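Local coordinates for DUF1254 domain-containing protein (Vibrio parahaemolyticus, PDB 3U07) that is of unknown function and carries a DUF1254 and a DUF1214 region, with a probable signal peptide consistent with export, at residues A139-Q144 against V154-S159; G87-A92 against N160-M165. The protein carries 2 engineered substitutions. All coordinates share one frame; numbering follows the deposited sequence.

Interaction 1. Residues A139-Q144 against V154-S159; sequences AAQDWQ and VVRVDS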
ATOM      1  N   ALA A 139       8.511 -11.927 -13.513  1.00 14.84           N
ATOM      2  CA  ALA A 139       9.776 -12.621 -13.687  1.00 18.23           C
ATOM      3  C   ALA A 139      10.913 -11.780 -13.161  1.00 20.76           C
ATOM      4  O   ALA A 139      10.828 -10.547 -13.147  1.00 18.29           O
ATOM      5  CB  ALA A 139      10.002 -12.936 -15.173  1.00 19.90           C
ATOM      6  N   ALA A 140      11.963 -12.473 -12.720  1.00 15.84           N
ATOM      7  CA  ALA A 140      13.104 -11.791 -12.219  1.00 18.86           C
ATOM      8  C   ALA A 140      13.631 -11.032 -13.387  1.00 21.92           C
ATOM      9  O   ALA A 140      13.502 -11.429 -14.580  1.00 19.49           O
ATOM     10  CB  ALA A 140      14.174 -12.711 -11.686  1.00 15.87           C
ATOM     11  N   GLN A 141      14.195  -9.922 -13.034  1.00 22.91           N
ATOM     12  CA  GLN A 141      14.749  -9.066 -14.013  1.00 28.13           C
ATOM     13  C   GLN A 141      15.724  -9.740 -14.984  1.00 26.10           C
ATOM     14  O   GLN A 141      15.704  -9.398 -16.160  1.00 30.13           O
ATOM     15  CB  GLN A 141      15.352  -7.914 -13.256  1.00 27.84           C
ATOM     16  CG  GLN A 141      15.856  -6.848 -14.160  1.00 28.41           C
ATOM     17  CD  GLN A 141      14.744  -6.141 -14.919  1.00 28.63           C
ATOM     18  OE1 GLN A 141      14.487  -6.423 -16.082  1.00 33.52           O
ATOM     19  NE2 GLN A 141      14.082  -5.210 -14.252  1.00 27.09           N
ATOM     20  N   ASP A 142      16.555 -10.670 -14.484  1.00 29.38           N
ATOM     21  CA  ASP A 142      17.588 -11.402 -15.256  1.00 42.17           C
ATOM     22  C   ASP A 142      17.081 -12.719 -15.884  1.00 34.55           C
ATOM     23  O   ASP A 142      17.826 -13.435 -16.560  1.00 35.01           O
ATOM     24  CB  ASP A 142      18.756 -11.783 -14.331  1.00 55.45           C
ATOM     25  CG  ASP A 142      18.283 -12.579 -13.104  1.00 70.78           C
ATOM     26  OD1 ASP A 142      18.159 -11.980 -12.012  1.00 80.28           O
ATOM     27  OD2 ASP A 142      18.019 -13.797 -13.240  1.00 68.70           O
ATOM     28  N   TRP A 143      15.825 -13.063 -15.642  1.00 25.61           N
ATOM     29  CA  TRP A 143      15.319 -14.321 -16.165  1.00 24.49           C
ATOM     30  C   TRP A 143      15.377 -14.424 -17.685  1.00 18.58           C
ATOM     31  O   TRP A 143      14.832 -13.591 -18.406  1.00 20.34           O
ATOM     32  CB  TRP A 143      13.895 -14.567 -15.695  1.00 21.86           C
ATOM     33  CG  TRP A 143      13.357 -15.858 -16.214  1.00 25.10           C
ATOM     34  CD1 TRP A 143      13.674 -17.115 -15.783  1.00 29.91           C
ATOM     35  CD2 TRP A 143      12.422 -16.021 -17.282  1.00 23.15           C
ATOM     36  NE1 TRP A 143      12.989 -18.054 -16.520  1.00 31.99           N
ATOM     37  CE2 TRP A 143      12.216 -17.409 -17.450  1.00 25.56           C
ATOM     38  CE3 TRP A 143      11.742 -15.129 -18.121  1.00 24.68           C
ATOM     39  CZ2 TRP A 143      11.351 -17.924 -18.414  1.00 22.13           C
ATOM     40  CZ3 TRP A 143      10.880 -15.643 -19.083  1.00 28.49           C
ATOM     41  CH2 TRP A 143      10.695 -17.027 -19.223  1.00 23.90           C
ATOM     42  N   GLN A 144      16.049 -15.467 -18.159  1.00 21.16           N
ATOM     43  CA  GLN A 144      16.202 -15.725 -19.582  1.00 21.77           C
ATOM     44  C   GLN A 144      15.112 -16.734 -19.931  1.00 25.78           C
ATOM     45  O   GLN A 144      14.902 -17.694 -19.198  1.00 27.28           O
ATOM     46  CB  GLN A 144      17.593 -16.317 -19.838  1.00 28.38           C
ATOM     47  CG  GLN A 144      18.228 -15.935 -21.168  1.00 45.92           C
ATOM     48  CD  GLN A 144      18.459 -14.438 -21.300  1.00 53.05           C
ATOM     49  OE1 GLN A 144      18.780 -13.758 -20.324  1.00 57.56           O
ATOM     50  NE2 GLN A 144      18.313 -13.920 -22.514  1.00 55.58           N
ATOM     51  N   VAL A 154       3.919  -8.926 -18.871  1.00 18.04           N
ATOM     52  CA  VAL A 154       5.060  -9.423 -18.122  1.00 18.84           C
ATOM     53  C   VAL A 154       5.591  -8.307 -17.228  1.00 24.52           C
ATOM     54  O   VAL A 154       5.814  -7.184 -17.685  1.00 25.14           O
ATOM     55  CB  VAL A 154       6.208  -9.865 -19.060  1.00 16.59           C
ATOM     56  CG1 VAL A 154       7.401 -10.335 -18.237  1.00 20.80           C
ATOM     57  CG2 VAL A 154       5.727 -10.973 -19.992  1.00 14.68           C
ATOM     58  N   VAL A 155       5.783  -8.618 -15.951  1.00 18.85           N
ATOM     59  CA  VAL A 155       6.320  -7.650 -15.000  1.00 13.74           C
ATOM     60  C   VAL A 155       7.718  -8.097 -14.574  1.00 19.99           C
ATOM     61  O   VAL A 155       7.876  -9.157 -13.963  1.00 20.80           O
ATOM     62  CB  VAL A 155       5.462  -7.560 -13.723  1.00 16.10           C
ATOM     63  CG1 VAL A 155       6.067  -6.535 -12.771  1.00 13.46           C
ATOM     64  CG2 VAL A 155       4.036  -7.208 -14.075  1.00 19.59           C
ATOM     65  N   ARG A 156       8.729  -7.303 -14.909  1.00 13.20           N
ATOM     66  CA  ARG A 156      10.101  -7.622 -14.514  1.00 13.40           C
ATOM     67  C   ARG A 156      10.303  -7.057 -13.110  1.00 15.98           C
ATOM     68  O   ARG A 156      10.095  -5.866 -12.889  1.00 21.18           O
ATOM     69  CB  ARG A 156      11.096  -6.984 -15.485  1.00 14.05           C
ATOM     70  CG  ARG A 156      11.072  -7.608 -16.875  1.00 19.69           C
ATOM     71  CD  ARG A 156      11.745  -8.980 -16.884  1.00 19.62           C
ATOM     72  NE  ARG A 156      11.629  -9.634 -18.190  1.00 24.16           N
ATOM     73  CZ  ARG A 156      12.217 -10.784 -18.516  1.00 25.99           C
ATOM     74  NH1 ARG A 156      12.976 -11.426 -17.635  1.00 19.30           N
ATOM     75  NH2 ARG A 156      12.044 -11.294 -19.730  1.00 19.45           N
ATOM     76  N   VAL A 157      10.697  -7.901 -12.158  1.00 12.37           N
ATOM     77  CA  VAL A 157      10.881  -7.436 -10.784  1.00 11.84           C
ATOM     78  C   VAL A 157      12.344  -7.474 -10.350  1.00 17.95           C
ATOM     79  O   VAL A 157      13.105  -8.366 -10.740  1.00 16.15           O
ATOM     80  CB  VAL A 157      10.000  -8.257  -9.789  1.00 13.35           C
ATOM     81  CG1 VAL A 157       8.533  -8.200 -10.227  1.00 14.45           C
ATOM     82  CG2 VAL A 157      10.468  -9.709  -9.719  1.00 14.32           C
ATOM     83  N   ASP A 158      12.731  -6.495  -9.540  1.00 14.39           N
ATOM     84  CA  ASP A 158      14.109  -6.389  -9.085  1.00 14.91           C
ATOM     85  C   ASP A 158      14.445  -7.116  -7.795  1.00 23.74           C
ATOM     86  O   ASP A 158      15.617  -7.223  -7.437  1.00 22.50           O
ATOM     87  CB  ASP A 158      14.506  -4.917  -9.004  1.00 20.44           C
ATOM     88  CG  ASP A 158      14.595  -4.272 -10.379  1.00 30.02           C
ATOM     89  OD1 ASP A 158      13.903  -3.266 -10.609  1.00 29.25           O
ATOM     90  OD2 ASP A 158      15.358  -4.771 -11.232  1.00 29.96           O
ATOM     91  N   SER A 159      13.422  -7.587  -7.087  1.00 17.39           N
ATOM     92  CA  SER A 159      13.638  -8.380  -5.879  1.00 18.38           C
ATOM     93  C   SER A 159      12.927  -9.701  -6.183  1.00 19.42           C
ATOM     94  O   SER A 159      11.865  -9.701  -6.805  1.00 17.74           O
ATOM     95  CB  SER A 159      13.036  -7.715  -4.629  1.00 13.10           C
ATOM     96  OG  SER A 159      11.617  -7.693  -4.661  1.00 15.95           O
TER
HETATM   97  O   HOH W   1      13.320 -13.523 -20.790  1.00 21.49           O

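Interaction 2. Residues G87-A92 against N160-M165; sequences GWLDVA and NLVKLM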
ATOM      1  N   GLY A  87      -0.529 -12.086  -0.433  1.00 26.29           N
ATOM      2  CA  GLY A  87       0.434 -13.151  -0.572  1.00 21.63           C
ATOM      3  C   GLY A  87       1.797 -12.592  -0.899  1.00 22.53           C
ATOM      4  O   GLY A  87       1.980 -11.378  -1.004  1.00 19.35           O
ATOM      5  N   TRP A  88       2.758 -13.494  -1.048  1.00 22.22           N
ATOM      6  CA  TRP A  88       4.116 -13.129  -1.393  1.00 20.74           C
ATOM      7  C   TRP A  88       4.550 -14.007  -2.552  1.00 24.27           C
ATOM      8  O   TRP A  88       4.431 -15.229  -2.495  1.00 24.00           O
ATOM      9  CB  TRP A  88       5.057 -13.352  -0.212  1.00 21.28           C
ATOM     10  CG  TRP A  88       4.839 -12.411   0.924  1.00 24.27           C
ATOM     11  CD1 TRP A  88       3.990 -12.576   1.980  1.00 25.93           C
ATOM     12  CD2 TRP A  88       5.479 -11.144   1.113  1.00 22.00           C
ATOM     13  NE1 TRP A  88       4.063 -11.487   2.820  1.00 21.08           N
ATOM     14  CE2 TRP A  88       4.968 -10.592   2.309  1.00 26.46           C
ATOM     15  CE3 TRP A  88       6.433 -10.421   0.386  1.00 16.43           C
ATOM     16  CZ2 TRP A  88       5.384  -9.350   2.798  1.00 26.69           C
ATOM     17  CZ3 TRP A  88       6.849  -9.184   0.874  1.00 18.00           C
ATOM     18  CH2 TRP A  88       6.320  -8.662   2.068  1.00 20.38           C
ATOM     19  N   LEU A  89       5.034 -13.373  -3.609  1.00 16.63           N
ATOM     20  CA  LEU A  89       5.510 -14.082  -4.785  1.00 16.16           C
ATOM     21  C   LEU A  89       7.002 -14.318  -4.608  1.00 19.71           C
ATOM     22  O   LEU A  89       7.688 -13.532  -3.949  1.00 26.42           O
ATOM     23  CB  LEU A  89       5.297 -13.225  -6.039  1.00 17.46           C
ATOM     24  CG  LEU A  89       4.056 -13.351  -6.926  1.00 26.75           C
ATOM     25  CD1 LEU A  89       2.844 -13.788  -6.139  1.00 18.35           C
ATOM     26  CD2 LEU A  89       3.831 -12.022  -7.624  1.00 25.06           C
ATOM     27  N   ASP A  90       7.498 -15.408  -5.180  1.00 18.53           N
ATOM     28  CA  ASP A  90       8.929 -15.703  -5.141  1.00 15.37           C
ATOM     29  C   ASP A  90       9.247 -16.142  -6.552  1.00 19.52           C
ATOM     30  O   ASP A  90       8.808 -17.205  -6.987  1.00 20.56           O
ATOM     31  CB  ASP A  90       9.261 -16.824  -4.157  1.00 16.34           C
ATOM     32  CG  ASP A  90      10.716 -17.268  -4.254  1.00 21.22           C
ATOM     33  OD1 ASP A  90      11.555 -16.502  -4.777  1.00 22.35           O
ATOM     34  OD2 ASP A  90      11.027 -18.383  -3.797  1.00 26.95           O
ATOM     35  N   VAL A  91       9.994 -15.314  -7.273  1.00 16.94           N
ATOM     36  CA  VAL A  91      10.339 -15.621  -8.657  1.00 14.51           C
ATOM     37  C   VAL A  91      11.803 -16.036  -8.833  1.00 18.36           C
ATOM     38  O   VAL A  91      12.307 -16.094  -9.956  1.00 17.40           O
ATOM     39  CB  VAL A  91      10.054 -14.401  -9.563  1.00 14.72           C
ATOM     40  CG1 VAL A  91       8.586 -13.975  -9.420  1.00 14.61           C
ATOM     41  CG2 VAL A  91      10.974 -13.241  -9.185  1.00 16.18           C
ATOM     42  N   ALA A  92      12.476 -16.331  -7.724  1.00 18.42           N
ATOM     43  CA  ALA A  92      13.884 -16.729  -7.763  1.00 22.02           C
ATOM     44  C   ALA A  92      14.160 -17.923  -8.674  1.00 22.86           C
ATOM     45  O   ALA A  92      15.017 -17.852  -9.548  1.00 28.27           O
ATOM     46  CB  ALA A  92      14.388 -17.042  -6.351  1.00 19.45           C
ATOM     47  N   ASN A 160      13.509 -10.827  -5.781  1.00 18.62           N
ATOM     48  CA  ASN A 160      12.874 -12.110  -6.067  1.00 16.21           C
ATOM     49  C   ASN A 160      11.600 -12.300  -5.265  1.00 19.14           C
ATOM     50  O   ASN A 160      10.710 -13.041  -5.672  1.00 16.86           O
ATOM     51  CB  ASN A 160      13.841 -13.266  -5.818  1.00 16.99           C
ATOM     52  CG  ASN A 160      14.987 -13.278  -6.808  1.00 22.09           C
ATOM     53  OD1 ASN A 160      14.813 -12.917  -7.972  1.00 19.33           O
ATOM     54  ND2 ASN A 160      16.164 -13.709  -6.357  1.00 22.18           N
ATOM     55  N   LEU A 161      11.516 -11.622  -4.124  1.00 17.22           N
ATOM     56  CA  LEU A 161      10.326 -11.688  -3.287  1.00 16.52           C
ATOM     57  C   LEU A 161       9.530 -10.415  -3.566  1.00 18.20           C
ATOM     58  O   LEU A 161      10.082  -9.312  -3.542  1.00 15.55           O
ATOM     59  CB  LEU A 161      10.710 -11.731  -1.803  1.00 20.72           C
ATOM     60  CG  LEU A 161      11.513 -12.933  -1.302  1.00 20.10           C
ATOM     61  CD1 LEU A 161      11.984 -12.666   0.125  1.00 19.24           C
ATOM     62  CD2 LEU A 161      10.657 -14.193  -1.359  1.00 18.32           C
ATOM     63  N   VAL A 162       8.243 -10.558  -3.856  1.00 18.84           N
ATOM     64  CA  VAL A 162       7.426  -9.381  -4.116  1.00 21.32           C
ATOM     65  C   VAL A 162       6.106  -9.508  -3.365  1.00 17.16           C
ATOM     66  O   VAL A 162       5.467 -10.565  -3.373  1.00 22.60           O
ATOM     67  CB  VAL A 162       7.159  -9.179  -5.644  1.00 25.73           C
ATOM     68  CG1 VAL A 162       8.342  -9.680  -6.460  1.00 20.96           C
ATOM     69  CG2 VAL A 162       5.899  -9.871  -6.058  1.00 38.09           C
ATOM     70  N   LYS A 163       5.705  -8.435  -2.696  1.00 13.33           N
ATOM     71  CA  LYS A 163       4.464  -8.464  -1.934  1.00 20.31           C
ATOM     72  C   LYS A 163       3.277  -8.240  -2.863  1.00 21.49           C
ATOM     73  O   LYS A 163       3.267  -7.307  -3.663  1.00 25.84           O
ATOM     74  CB  LYS A 163       4.509  -7.405  -0.827  1.00 18.86           C
ATOM     75  CG  LYS A 163       3.248  -7.319   0.044  1.00 20.19           C
ATOM     76  CD  LYS A 163       3.522  -6.507   1.308  1.00 26.97           C
ATOM     77  CE  LYS A 163       2.239  -6.057   2.003  1.00 30.89           C
ATOM     78  NZ  LYS A 163       1.170  -7.097   2.013  1.00 35.16           N
ATOM     79  N   LEU A 164       2.281  -9.115  -2.764  1.00 19.64           N
ATOM     80  CA  LEU A 164       1.096  -9.018  -3.603  1.00 20.51           C
ATOM     81  C   LEU A 164      -0.153  -8.718  -2.791  1.00 26.66           C
ATOM     82  O   LEU A 164      -0.377  -9.314  -1.737  1.00 25.33           O
ATOM     83  CB  LEU A 164       0.893 -10.326  -4.375  1.00 26.36           C
ATOM     84  CG  LEU A 164      -0.331 -10.456  -5.293  1.00 24.12           C
ATOM     85  CD1 LEU A 164      -0.113 -11.607  -6.271  1.00 28.06           C
ATOM     86  CD2 LEU A 164      -1.596 -10.688  -4.470  1.00 27.85           C
HETATM   87  N   MSE A 165      -0.962  -7.790  -3.293  1.00 22.23           N
HETATM   88  CA  MSE A 165      -2.217  -7.414  -2.648  1.00 23.68           C
HETATM   89  C   MSE A 165      -3.277  -7.200  -3.717  1.00 25.10           C
HETATM   90  O   MSE A 165      -3.068  -6.449  -4.667  1.00 26.89           O
HETATM   91  CB  MSE A 165      -2.053  -6.119  -1.841  1.00 28.26           C
HETATM   92  CG  MSE A 165      -3.372  -5.481  -1.393  1.00 41.91           C
HETATM   93 SE   MSE A 165      -4.190  -6.237   0.203  0.43 42.68          SE
HETATM   94  CE  MSE A 165      -5.414  -4.785   0.591  1.00 74.24           C
TER

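Interaction 1. Residues A139-Q144 against V154-S159
One guanidinium nitrogen, Arg156 NH1, grips two backbone carbonyls of the type I turn that runs from Ala140 to Trp143. It donates to Trp143 O at 3.0 Å, in the carbonyl plane and on a lone pair, and to Ala140 O at 3.1 Å, nearly along the C=O axis. Both oxygens lie near the guanidinium plane, which fixes its rotation; Ala140 O also takes the turn's own bond from Trp143 N. A water bridges Arg156 NH2 and Trp143 O. In the sheet itself the strands run parallel: Ala139 N donates to Val155 O (2.9 Å), Val157 N to Ala139 O (2.8 Å) and, past the strand end, Gln141 N to Val157 O (3.0 Å). Gln141 NE2 adds a weak bond of 3.3 Å to Asp158 OD2, its side chain lying beside that of Asp158.

Packing is modest. A bend at chi2 (-74°) brings Arg156 CD close to Ala140 O and Gln141 OE1; the same OE1 is 3.5 Å from Arg156 CB. Ala139 CB lies over one guanidinium face, and Trp143 turns its ring edge to NH1. Two carbonyl oxygens and a water probably offset part of the positive charge of Arg156, while its bonds tie the turn to the mixed sheet's outermost strand.

Interaction 2. Residues G87-A92 against N160-M165
Lys163 lies against the indole of Trp88, its partner in a non-hydrogen-bonded antiparallel pair. Its CB sits over the six-membered ring, 3.7 Å from the centroid and offset toward the rim, a CH-pi contact in which CZ3 is the nearest ring atom at 3.4 Å. CG, anti to the backbone N (chi1 179°), continues past CH2 and CZ2, and CD meets the same two atoms, 3.6 Å from CH2. The chain then bends at chi4 (40°), and the lysine makes a cation-pi contact with Trp307. Helix 26-52 packs on this side of the sheet: Phe46 touches both Trp88 and Lys163, and Phe47 meets the indole edge-to-face.

The other side, carrying Leu89, Val162 and Leu164, is aliphatic. Val162 CG2 presses on Leu89 CB and CD2, each at 3.4 Å, tighter than usual, while Leu89 CD1 meets Leu164 CD1 at 3.7 Å. Reciprocal backbone bonds join Gly87 with Leu164 and Leu89 with Val162. Beyond the strand end Val91 N donates to Asn160 O at 2.9 Å. Asp90, the last residue of its strand, accepts from Ala92 N at OD1 from above the carboxylate plane, closing an Asx turn, and forms a salt bridge with Arg205; Asn160 ND2 is bonded to Asp225.

The strand pair thus has an apolar side at Leu89, Val162 and Leu164, whereas the other mixes rings and methylenes with charged groups, Lys163 and Asp90, whose partners probably offset part of the cost of burying them.

How the interactions relate
Strands 153-157 and 161-169 follow each other in the chain but enter different sheets: interaction 1 lies at the outer strand of a mixed sheet, interaction 2 in an antiparallel one. Their centres are 11 Å apart, and they touch where Val157 CG2 meets Val91 CG2 at 3.6 Å and Val162 CG1 at 3.9 Å, while Ala140 CB packs on Asn160 OD1. Interaction 2 is buried and combines its backbone bonds with apolar and ring contacts. Interaction 1, only partly buried, also has backbone bonds, here between parallel strands, but adds polar side-chain bonds, chiefly from an arginine, and a water around a turn. Along the chain it is nested within the loop that interaction 2 closes, and both fall in the DUF1254 range.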